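Local atomic coordinates of serine--tRNA ligase (Pyrococcus horikoshii, PDB entry 2DQ0), a protein that catalyses the ATP-dependent attachment of serine to tRNA(Ser), and probably also to tRNA(Sec), as a class II aminoacyl-tRNA synthetase. Residues 421-424 / 428-431; 2-7 / 101-106; 252-257 / 402-407. All coordinates share one frame; numbering follows the deposited sequence.

Contact 1. Residues 421-424 / 428-431; sequences HQEE and VRIP
Gln422 and Val428 face each other as a single beta bridge, their CA atoms 4.3 Å apart. One backbone hydrogen bond supports it: Arg429 N donates to His421 O at 2.9 Å, with an N-H...O angle of 164°. Val428 CA also approaches His421 O, at 3.5 Å, as a CA-H...O contact, so the carbonyl of His421 serves two neighbours on the strand. Gln422 is hydrogen-bonded outward, OE1 to Lys160 N and O to Arg133 NH2 of strand 132-135.

Side-chain packing adds to the bridge. His421 has CG anti to its carbonyl carbon (chi1 -60°), which carries the imidazole along the second segment to Pro431. There NE2 lies 3.4 Å from Pro431 CG, the proline ring meeting the imidazole obliquely. The same NE2 is hydrogen-bonded to Leu334 O. An alanine here is likely to leave the Leu334 carbonyl without this donor and to strip the imidazole from its side of Pro431. Val428 CG2 rests against Gln422, 4.0 Å from its CA.

The charged contact is looser. Glu423 OE2 and Arg429 NE are 3.7 Å apart, a long salt bridge. The carboxylate oxygen sits off the guanidinium plane, and the two groups' planes are 52° apart, so charge alone holds the pair.

The two segments follow helix 410-420, whose Leu418 and Ile417 touch Val428 and Pro431. Strand 428-429 pairs antiparallel with strand 442-443.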
loop_
_atom_site.group_PDB
_atom_site.type_symbol
_atom_site.label_atom_id
_atom_site.label_comp_id
_atom_site.label_asym_id
_atom_site.label_seq_id
_atom_site.Cartn_x
_atom_site.Cartn_y
_atom_site.Cartn_z
ATOM N N HIS A 421 -26.209 -6.159 -12.517
ATOM C CA HIS A 421 -26.833 -5.129 -13.336
ATOM C C HIS A 421 -26.448 -5.206 -14.814
ATOM O O HIS A 421 -26.556 -4.203 -15.543
ATOM C CB HIS A 421 -26.506 -3.728 -12.797
ATOM C CG HIS A 421 -26.973 -3.481 -11.395
ATOM N ND1 HIS A 421 -28.303 -3.418 -11.050
ATOM C CD2 HIS A 421 -26.283 -3.239 -10.255
ATOM C CE1 HIS A 421 -28.416 -3.141 -9.763
ATOM N NE2 HIS A 421 -27.204 -3.027 -9.257
ATOM N N GLN A 422 -26.003 -6.383 -15.254
ATOM C CA GLN A 422 -25.633 -6.573 -16.656
ATOM C C GLN A 422 -26.876 -6.827 -17.510
ATOM O O GLN A 422 -27.898 -7.276 -17.014
ATOM C CB GLN A 422 -24.723 -7.779 -16.815
ATOM C CG GLN A 422 -25.411 -9.082 -16.461
ATOM C CD GLN A 422 -24.494 -10.262 -16.643
ATOM O OE1 GLN A 422 -24.051 -10.546 -17.755
ATOM N NE2 GLN A 422 -24.189 -10.956 -15.544
ATOM N N GLU A 423 -26.758 -6.546 -18.798
ATOM C CA GLU A 423 -27.825 -6.753 -19.751
ATOM C C GLU A 423 -27.253 -7.786 -20.722
ATOM O O GLU A 423 -26.068 -8.138 -20.607
ATOM C CB GLU A 423 -28.171 -5.424 -20.440
ATOM C CG GLU A 423 -28.982 -4.466 -19.547
ATOM C CD GLU A 423 -29.099 -3.034 -20.110
ATOM O OE1 GLU A 423 -28.424 -2.713 -21.122
ATOM O OE2 GLU A 423 -29.863 -2.221 -19.528
ATOM N N GLU A 424 -28.065 -8.280 -21.659
ATOM C CA GLU A 424 -27.591 -9.307 -22.589
ATOM C C GLU A 424 -26.349 -8.932 -23.358
ATOM O O GLU A 424 -25.462 -9.767 -23.571
ATOM C CB GLU A 424 -28.640 -9.661 -23.631
ATOM C CG GLU A 424 -29.979 -10.122 -23.119
ATOM C CD GLU A 424 -30.875 -10.585 -24.262
ATOM O OE1 GLU A 424 -30.481 -11.547 -24.961
ATOM O OE2 GLU A 424 -31.956 -9.985 -24.463
ATOM N N VAL A 428 -23.633 -2.573 -18.591
ATOM C CA VAL A 428 -23.866 -2.679 -17.171
ATOM C C VAL A 428 -24.448 -1.383 -16.667
ATOM O O VAL A 428 -23.842 -0.333 -16.805
ATOM C CB VAL A 428 -22.562 -3.008 -16.443
ATOM C CG1 VAL A 428 -22.695 -2.714 -14.951
ATOM C CG2 VAL A 428 -22.229 -4.462 -16.671
ATOM N N ARG A 429 -25.640 -1.463 -16.094
ATOM C CA ARG A 429 -26.302 -0.275 -15.574
ATOM C C ARG A 429 -25.789 -0.026 -14.176
ATOM O O ARG A 429 -25.598 -0.966 -13.411
ATOM C CB ARG A 429 -27.827 -0.460 -15.584
ATOM C CG ARG A 429 -28.388 -0.556 -17.000
ATOM C CD ARG A 429 -29.895 -0.713 -17.029
ATOM N NE ARG A 429 -30.574 0.573 -17.180
ATOM C CZ ARG A 429 -31.895 0.722 -17.212
ATOM N NH1 ARG A 429 -32.426 1.929 -17.356
ATOM N NH2 ARG A 429 -32.687 -0.337 -17.095
ATOM N N ILE A 430 -25.523 1.231 -13.840
ATOM C CA ILE A 430 -25.034 1.497 -12.504
ATOM C C ILE A 430 -26.171 2.066 -11.659
ATOM O O ILE A 430 -26.917 2.916 -12.108
ATOM C CB ILE A 430 -23.728 2.404 -12.524
ATOM C CG1 ILE A 430 -24.012 3.779 -11.984
ATOM C CG2 ILE A 430 -23.124 2.472 -13.906
ATOM C CD1 ILE A 430 -23.810 3.821 -10.512
ATOM N N PRO A 431 -26.336 1.553 -10.431
ATOM C CA PRO A 431 -27.374 1.965 -9.473
ATOM C C PRO A 431 -27.503 3.483 -9.360
ATOM O O PRO A 431 -26.504 4.176 -9.183
ATOM C CB PRO A 431 -26.903 1.354 -8.155
ATOM C CG PRO A 431 -26.106 0.157 -8.587
ATOM C CD PRO A 431 -25.366 0.630 -9.806
#

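Contact 2. Residues 2-7 / 101-106; sequences LDIKLI and YYLWRL
Leu2 N donates a hydrogen bond to Leu103 O, 3.3 Å long with an N-H...O angle of 158°. It joins the N-terminal residues to the end of a long helix, where Leu103 to Leu106 form a type I beta turn.

Leu2 and Leu103 carry most of the contact. Leu103 CG stands anti to its carbonyl carbon (chi1 -73°), which carries its two methyls toward the N-terminal residues. CD2 lies 4.2 Å from Leu2 CB, while CD1 lies 4.2 Å from Ile4 CB. One methyl thus lies against Leu2 and the other reaches the first turn of helix 4-9. Leu106 is also near Leu2, but the modelled closeness is doubtful.

Each segment has its own polar fastening. Asp3 is the N-cap of helix 4-9, and its OD1 accepts from Lys5 N at 2.9 Å. Arg105 folds back so that NE donates to Tyr101 O at 2.7 Å and lies over the centre of one face of the Tyr101 ring.

The contact sits at the base of the helical arm. Helix 28-65 covers it through Trp29, which touches Leu106, and through Ile33 and Leu34, which touch Ile7. Toward the catalytic core, Leu106 O accepts from Trp380 NE1 and Trp104 O from Arg384 NH2.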
loop_
_atom_site.group_PDB
_atom_site.type_symbol
_atom_site.label_atom_id
_atom_site.label_comp_id
_atom_site.label_asym_id
_atom_site.label_seq_id
_atom_site.Cartn_x
_atom_site.Cartn_y
_atom_site.Cartn_z
ATOM N N LEU A 2 -7.296 -14.666 25.831
ATOM C CA LEU A 2 -8.324 -15.008 26.808
ATOM C C LEU A 2 -7.916 -14.550 28.193
ATOM O O LEU A 2 -6.727 -14.542 28.539
ATOM C CB LEU A 2 -8.598 -16.515 26.858
ATOM C CG LEU A 2 -9.462 -17.123 25.765
ATOM C CD1 LEU A 2 -10.608 -16.175 25.410
ATOM C CD2 LEU A 2 -8.599 -17.367 24.562
ATOM N N ASP A 3 -8.926 -14.157 28.964
ATOM C CA ASP A 3 -8.760 -13.712 30.340
ATOM C C ASP A 3 -8.403 -14.928 31.168
ATOM O O ASP A 3 -9.136 -15.908 31.181
ATOM C CB ASP A 3 -10.069 -13.118 30.852
ATOM C CG ASP A 3 -9.985 -12.666 32.291
ATOM O OD1 ASP A 3 -8.897 -12.779 32.907
ATOM O OD2 ASP A 3 -11.027 -12.195 32.799
ATOM N N ILE A 4 -7.282 -14.871 31.866
ATOM C CA ILE A 4 -6.879 -16.006 32.673
ATOM C C ILE A 4 -8.020 -16.365 33.646
ATOM O O ILE A 4 -8.278 -17.544 33.898
ATOM C CB ILE A 4 -5.558 -15.685 33.428
ATOM C CG1 ILE A 4 -4.834 -16.978 33.810
ATOM C CG2 ILE A 4 -5.839 -14.785 34.614
ATOM C CD1 ILE A 4 -5.634 -17.954 34.596
ATOM N N LYS A 5 -8.720 -15.352 34.156
ATOM C CA LYS A 5 -9.825 -15.572 35.089
ATOM C C LYS A 5 -10.854 -16.547 34.524
ATOM O O LYS A 5 -11.290 -17.486 35.199
ATOM C CB LYS A 5 -10.536 -14.254 35.413
ATOM C CG LYS A 5 -9.672 -13.187 36.099
ATOM C CD LYS A 5 -9.210 -13.617 37.484
ATOM C CE LYS A 5 -10.389 -13.842 38.427
ATOM N NZ LYS A 5 -11.213 -12.607 38.600
ATOM N N LEU A 6 -11.231 -16.318 33.274
ATOM C CA LEU A 6 -12.228 -17.137 32.608
ATOM C C LEU A 6 -11.847 -18.617 32.503
ATOM O O LEU A 6 -12.703 -19.504 32.639
ATOM C CB LEU A 6 -12.521 -16.534 31.231
ATOM C CG LEU A 6 -13.629 -17.165 30.392
ATOM C CD1 LEU A 6 -13.065 -18.315 29.555
ATOM C CD2 LEU A 6 -14.750 -17.632 31.310
ATOM N N ILE A 7 -10.570 -18.899 32.286
ATOM C CA ILE A 7 -10.170 -20.291 32.185
ATOM C C ILE A 7 -10.098 -20.880 33.598
ATOM O O ILE A 7 -10.217 -22.092 33.791
ATOM C CB ILE A 7 -8.792 -20.464 31.434
ATOM C CG1 ILE A 7 -7.655 -19.922 32.290
ATOM C CG2 ILE A 7 -8.806 -19.737 30.078
ATOM C CD1 ILE A 7 -7.130 -20.925 33.289
ATOM N N TYR A 101 1.724 -17.271 26.441
ATOM C CA TYR A 101 1.944 -17.873 25.127
ATOM C C TYR A 101 0.682 -18.598 24.669
ATOM O O TYR A 101 0.262 -18.468 23.525
ATOM C CB TYR A 101 3.090 -18.862 25.189
ATOM C CG TYR A 101 3.305 -19.609 23.903
ATOM C CD1 TYR A 101 4.182 -19.125 22.943
ATOM C CD2 TYR A 101 2.654 -20.827 23.665
ATOM C CE1 TYR A 101 4.425 -19.835 21.767
ATOM C CE2 TYR A 101 2.879 -21.548 22.503
ATOM C CZ TYR A 101 3.771 -21.045 21.552
ATOM O OH TYR A 101 4.009 -21.741 20.386
ATOM N N TYR A 102 0.086 -19.370 25.572
ATOM C CA TYR A 102 -1.143 -20.081 25.266
ATOM C C TYR A 102 -2.319 -19.111 25.214
ATOM O O TYR A 102 -3.161 -19.170 24.308
ATOM C CB TYR A 102 -1.427 -21.144 26.325
ATOM C CG TYR A 102 -0.412 -22.261 26.363
ATOM C CD1 TYR A 102 0.383 -22.469 27.493
ATOM C CD2 TYR A 102 -0.247 -23.109 25.270
ATOM C CE1 TYR A 102 1.316 -23.489 27.527
ATOM C CE2 TYR A 102 0.677 -24.133 25.294
ATOM C CZ TYR A 102 1.460 -24.320 26.422
ATOM O OH TYR A 102 2.399 -25.324 26.439
ATOM N N LEU A 103 -2.385 -18.209 26.186
ATOM C CA LEU A 103 -3.495 -17.273 26.210
ATOM C C LEU A 103 -3.652 -16.497 24.916
ATOM O O LEU A 103 -4.766 -16.250 24.487
ATOM C CB LEU A 103 -3.355 -16.299 27.386
ATOM C CG LEU A 103 -3.622 -16.858 28.791
ATOM C CD1 LEU A 103 -3.466 -15.744 29.817
ATOM C CD2 LEU A 103 -5.023 -17.462 28.849
ATOM N N TRP A 104 -2.537 -16.111 24.296
ATOM C CA TRP A 104 -2.564 -15.335 23.056
ATOM C C TRP A 104 -2.883 -16.206 21.876
ATOM O O TRP A 104 -3.229 -15.722 20.803
ATOM C CB TRP A 104 -1.211 -14.677 22.782
ATOM C CG TRP A 104 -0.967 -13.439 23.562
ATOM C CD1 TRP A 104 -0.745 -13.344 24.909
ATOM C CD2 TRP A 104 -0.932 -12.103 23.051
ATOM N NE1 TRP A 104 -0.576 -12.031 25.264
ATOM C CE2 TRP A 104 -0.683 -11.246 24.144
ATOM C CE3 TRP A 104 -1.089 -11.545 21.772
ATOM C CZ2 TRP A 104 -0.581 -9.853 23.999
ATOM C CZ3 TRP A 104 -0.990 -10.168 21.626
ATOM C CH2 TRP A 104 -0.738 -9.335 22.737
ATOM N N ARG A 105 -2.749 -17.505 22.083
ATOM C CA ARG A 105 -2.981 -18.430 21.012
ATOM C C ARG A 105 -4.277 -19.212 21.146
ATOM O O ARG A 105 -4.425 -20.290 20.576
ATOM C CB ARG A 105 -1.745 -19.333 20.872
ATOM C CG ARG A 105 -0.771 -18.823 19.789
ATOM C CD ARG A 105 0.690 -19.187 20.028
ATOM N NE ARG A 105 1.229 -18.295 21.034
ATOM C CZ ARG A 105 2.324 -17.569 20.878
ATOM N NH1 ARG A 105 3.000 -17.642 19.748
ATOM N NH2 ARG A 105 2.728 -16.764 21.856
ATOM N N LEU A 106 -5.223 -18.653 21.897
ATOM C CA LEU A 106 -6.528 -19.275 22.072
ATOM C C LEU A 106 -7.594 -18.359 21.468
ATOM O O LEU A 106 -7.567 -17.152 21.650
ATOM C CB LEU A 106 -6.796 -19.555 23.558
ATOM C CG LEU A 106 -6.003 -20.732 24.156
ATOM C CD1 LEU A 106 -6.210 -20.789 25.665
ATOM C CD2 LEU A 106 -6.450 -22.045 23.506
#

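Contact 3. Residues 252-257 / 402-407; sequences TAEHPL and TLNSTA. With SSA (5'-O-(N-(L-seryl)-sulfamoyl)adenosine), chain G.
Glu254 and Asn404 meet in the serine-binding pocket of the class II catalytic core. Glu254 belongs to the Thr-Ala-Glu sequence of the seryl-tRNA synthetases, and Asn404 to the strand of class II motif 3. Their carboxylate and amide are stacked, with planes 15° apart and Glu254 CD 3.1 Å from Asn404 ND2. The angles are too poor for a hydrogen bond between them.

Both segments hold the seryl-adenylate analogue. Glu254 OE1 accepts from its amino nitrogen N10, modelled doubtfully short at 2.4 Å. CG of Glu254 is anti to the backbone N (chi1 -177°) and the chain is extended, which brings the carboxylate to that amine. Thr252 OG1 takes a weak bond from the same N10 at 3.1 Å. This hydroxyl oxygen also accepts from Glu254 N at 2.9 Å, a capping bond in the turn that leads into the helix, and is bonded to Lys304 NZ. On the strand, Thr406 OG1, itself hydrogen-bonded to Ser373 N, donates to the seryl hydroxyl OG at 2.8 Å. Asn404 OD1 lies beside the seryl carbons, 3.1 Å from CB of the analogue.

Gln381 NE2 is hydrogen-bonded to Glu254 OE2. Glu306 of strand 301-311 touches both Glu254 and Asn404. Strand 398-406 lies between strands 301-311 and 367-376, both antiparallel to it. From helix 254-259, Pro256 O is hydrogen-bonded to Tyr187 OH of the second subunit.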
loop_
_atom_site.group_PDB
_atom_site.type_symbol
_atom_site.label_atom_id
_atom_site.label_comp_id
_atom_site.label_asym_id
_atom_site.label_seq_id
_atom_site.Cartn_x
_atom_site.Cartn_y
_atom_site.Cartn_z
ATOM N N THR A 252 -6.416 -4.835 6.221
ATOM C CA THR A 252 -7.708 -4.181 6.410
ATOM C C THR A 252 -7.469 -2.992 7.324
ATOM O O THR A 252 -6.602 -3.061 8.189
ATOM C CB THR A 252 -8.722 -5.112 7.109
ATOM O OG1 THR A 252 -9.707 -4.319 7.777
ATOM C CG2 THR A 252 -8.041 -6.000 8.111
ATOM N N ALA A 253 -8.230 -1.912 7.141
ATOM C CA ALA A 253 -8.062 -0.715 7.957
ATOM C C ALA A 253 -8.377 -1.061 9.403
ATOM O O ALA A 253 -7.966 -0.356 10.322
ATOM C CB ALA A 253 -8.979 0.414 7.463
ATOM N N GLU A 254 -9.116 -2.154 9.585
ATOM C CA GLU A 254 -9.477 -2.653 10.911
ATOM C C GLU A 254 -8.269 -2.656 11.870
ATOM O O GLU A 254 -8.339 -2.085 12.971
ATOM C CB GLU A 254 -10.021 -4.080 10.797
ATOM C CG GLU A 254 -10.495 -4.687 12.098
ATOM C CD GLU A 254 -10.480 -6.201 12.091
ATOM O OE1 GLU A 254 -10.784 -6.796 11.031
ATOM O OE2 GLU A 254 -10.182 -6.798 13.155
ATOM N N HIS A 255 -7.173 -3.292 11.447
ATOM C CA HIS A 255 -5.959 -3.386 12.272
ATOM C C HIS A 255 -5.365 -2.057 12.736
ATOM O O HIS A 255 -5.119 -1.898 13.925
ATOM C CB HIS A 255 -4.883 -4.218 11.572
ATOM C CG HIS A 255 -5.302 -5.626 11.286
ATOM N ND1 HIS A 255 -6.539 -6.124 11.655
ATOM C CD2 HIS A 255 -4.635 -6.657 10.715
ATOM C CE1 HIS A 255 -6.609 -7.402 11.328
ATOM N NE2 HIS A 255 -5.467 -7.748 10.759
ATOM N N PRO A 256 -5.088 -1.101 11.816
ATOM C CA PRO A 256 -4.527 0.186 12.276
ATOM C C PRO A 256 -5.561 0.973 13.098
ATOM O O PRO A 256 -5.207 1.757 13.986
ATOM C CB PRO A 256 -4.138 0.897 10.975
ATOM C CG PRO A 256 -5.025 0.265 9.944
ATOM C CD PRO A 256 -5.037 -1.190 10.344
ATOM N N LEU A 257 -6.839 0.751 12.796
ATOM C CA LEU A 257 -7.927 1.388 13.529
ATOM C C LEU A 257 -7.963 0.871 14.974
ATOM O O LEU A 257 -8.309 1.613 15.888
ATOM C CB LEU A 257 -9.262 1.087 12.865
ATOM C CG LEU A 257 -10.015 2.211 12.167
ATOM C CD1 LEU A 257 -9.191 3.495 12.101
ATOM C CD2 LEU A 257 -10.422 1.704 10.786
ATOM N N THR A 402 -14.484 -4.285 21.075
ATOM C CA THR A 402 -14.222 -3.757 19.747
ATOM C C THR A 402 -15.051 -4.502 18.733
ATOM O O THR A 402 -15.330 -5.690 18.887
ATOM C CB THR A 402 -12.726 -3.877 19.344
ATOM O OG1 THR A 402 -12.341 -5.257 19.289
ATOM C CG2 THR A 402 -11.857 -3.156 20.339
ATOM N N LEU A 403 -15.465 -3.783 17.703
ATOM C CA LEU A 403 -16.221 -4.384 16.624
ATOM C C LEU A 403 -15.736 -3.826 15.289
ATOM O O LEU A 403 -15.143 -2.742 15.233
ATOM C CB LEU A 403 -17.717 -4.111 16.785
ATOM C CG LEU A 403 -18.405 -4.824 17.947
ATOM C CD1 LEU A 403 -18.262 -3.999 19.224
ATOM C CD2 LEU A 403 -19.860 -5.008 17.606
ATOM N N ASN A 404 -15.952 -4.585 14.220
ATOM C CA ASN A 404 -15.577 -4.122 12.893
ATOM C C ASN A 404 -16.518 -4.727 11.876
ATOM O O ASN A 404 -17.138 -5.772 12.097
ATOM C CB ASN A 404 -14.117 -4.468 12.566
ATOM C CG ASN A 404 -13.885 -5.951 12.407
ATOM O OD1 ASN A 404 -14.267 -6.546 11.403
ATOM N ND2 ASN A 404 -13.252 -6.556 13.395
ATOM N N SER A 405 -16.648 -4.039 10.763
ATOM C CA SER A 405 -17.513 -4.509 9.715
ATOM C C SER A 405 -17.212 -3.811 8.424
ATOM O O SER A 405 -16.925 -2.611 8.371
ATOM C CB SER A 405 -18.974 -4.262 10.076
ATOM O OG SER A 405 -19.849 -4.650 9.029
ATOM N N THR A 406 -17.279 -4.585 7.365
ATOM C CA THR A 406 -17.068 -4.029 6.057
ATOM C C THR A 406 -18.202 -3.043 5.820
ATOM O O THR A 406 -19.334 -3.288 6.242
ATOM C CB THR A 406 -17.206 -5.117 4.976
ATOM O OG1 THR A 406 -16.459 -6.271 5.365
ATOM C CG2 THR A 406 -16.718 -4.603 3.624
ATOM N N ALA A 407 -17.900 -1.918 5.187
ATOM C CA ALA A 407 -18.963 -1.004 4.778
ATOM C C ALA A 407 -18.985 -1.444 3.312
ATOM O O ALA A 407 -19.953 -2.009 2.838
ATOM C CB ALA A 407 -18.542 0.441 4.896
HETATM N N10 SSA G . -11.966 -6.088 9.017
HETATM C CA SSA G . -12.941 -7.115 8.609
HETATM C CB SSA G . -14.267 -6.495 8.259
HETATM O OG SSA G . -14.223 -5.776 7.022
HETATM C C9 SSA G . -12.491 -7.933 7.404
HETATM O O9 SSA G . -11.475 -7.636 6.781
HETATM N N8 SSA G . -13.242 -8.993 7.081
HETATM S S1 SSA G . -12.875 -9.885 5.795
HETATM O O1S SSA G . -11.560 -10.445 6.075
HETATM O O2S SSA G . -14.017 -10.765 5.579
HETATM O "O5'" SSA G . -12.757 -8.839 4.633
HETATM C "C5'" SSA G . -13.862 -8.009 4.334
HETATM C "C4'" SSA G . -14.255 -8.101 2.893
HETATM O "O4'" SSA G . -13.178 -7.663 2.042
HETATM C "C3'" SSA G . -14.623 -9.461 2.335
HETATM O "O3'" SSA G . -15.935 -9.802 2.734
HETATM C "C2'" SSA G . -14.573 -9.142 0.852
HETATM O "O2'" SSA G . -15.647 -8.358 0.389
HETATM C "C1'" SSA G . -13.275 -8.327 0.789
HETATM N N9 SSA G . -12.066 -9.135 0.647
HETATM C C8 SSA G . -11.396 -9.889 1.596
HETATM N N7 SSA G . -10.337 -10.499 1.129
HETATM C C5 SSA G . -10.305 -10.130 -0.213
HETATM C C6 SSA G . -9.426 -10.459 -1.279
HETATM N N6 SSA G . -8.375 -11.260 -1.134
HETATM N N1 SSA G . -9.669 -9.907 -2.508
HETATM C C2 SSA G . -10.732 -9.085 -2.646
HETATM N N3 SSA G . -11.636 -8.708 -1.712
HETATM C C4 SSA G . -11.366 -9.282 -0.517
#

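Overall arrangement
The three contacts follow one another along the chain; none nests in or crosses another. Contact 2 comes first. It closes a loop of 93 residues that takes in helix 28-65 and most of helix 72-103, so the chain leaves the tRNA-binding arm close to where it began. Contact 3 closes the longest loop, 144 residues rich in strands, and ties helix 254-259 to strand 398-406 at the ligand. Its centre is about 23 Å from that of contact 2. Helix 410-420 then leads to contact 1, which closes a turn of three residues. Contacts 1 and 2 lie on opposite sides of the chain's centre, their centres about 50 Å apart.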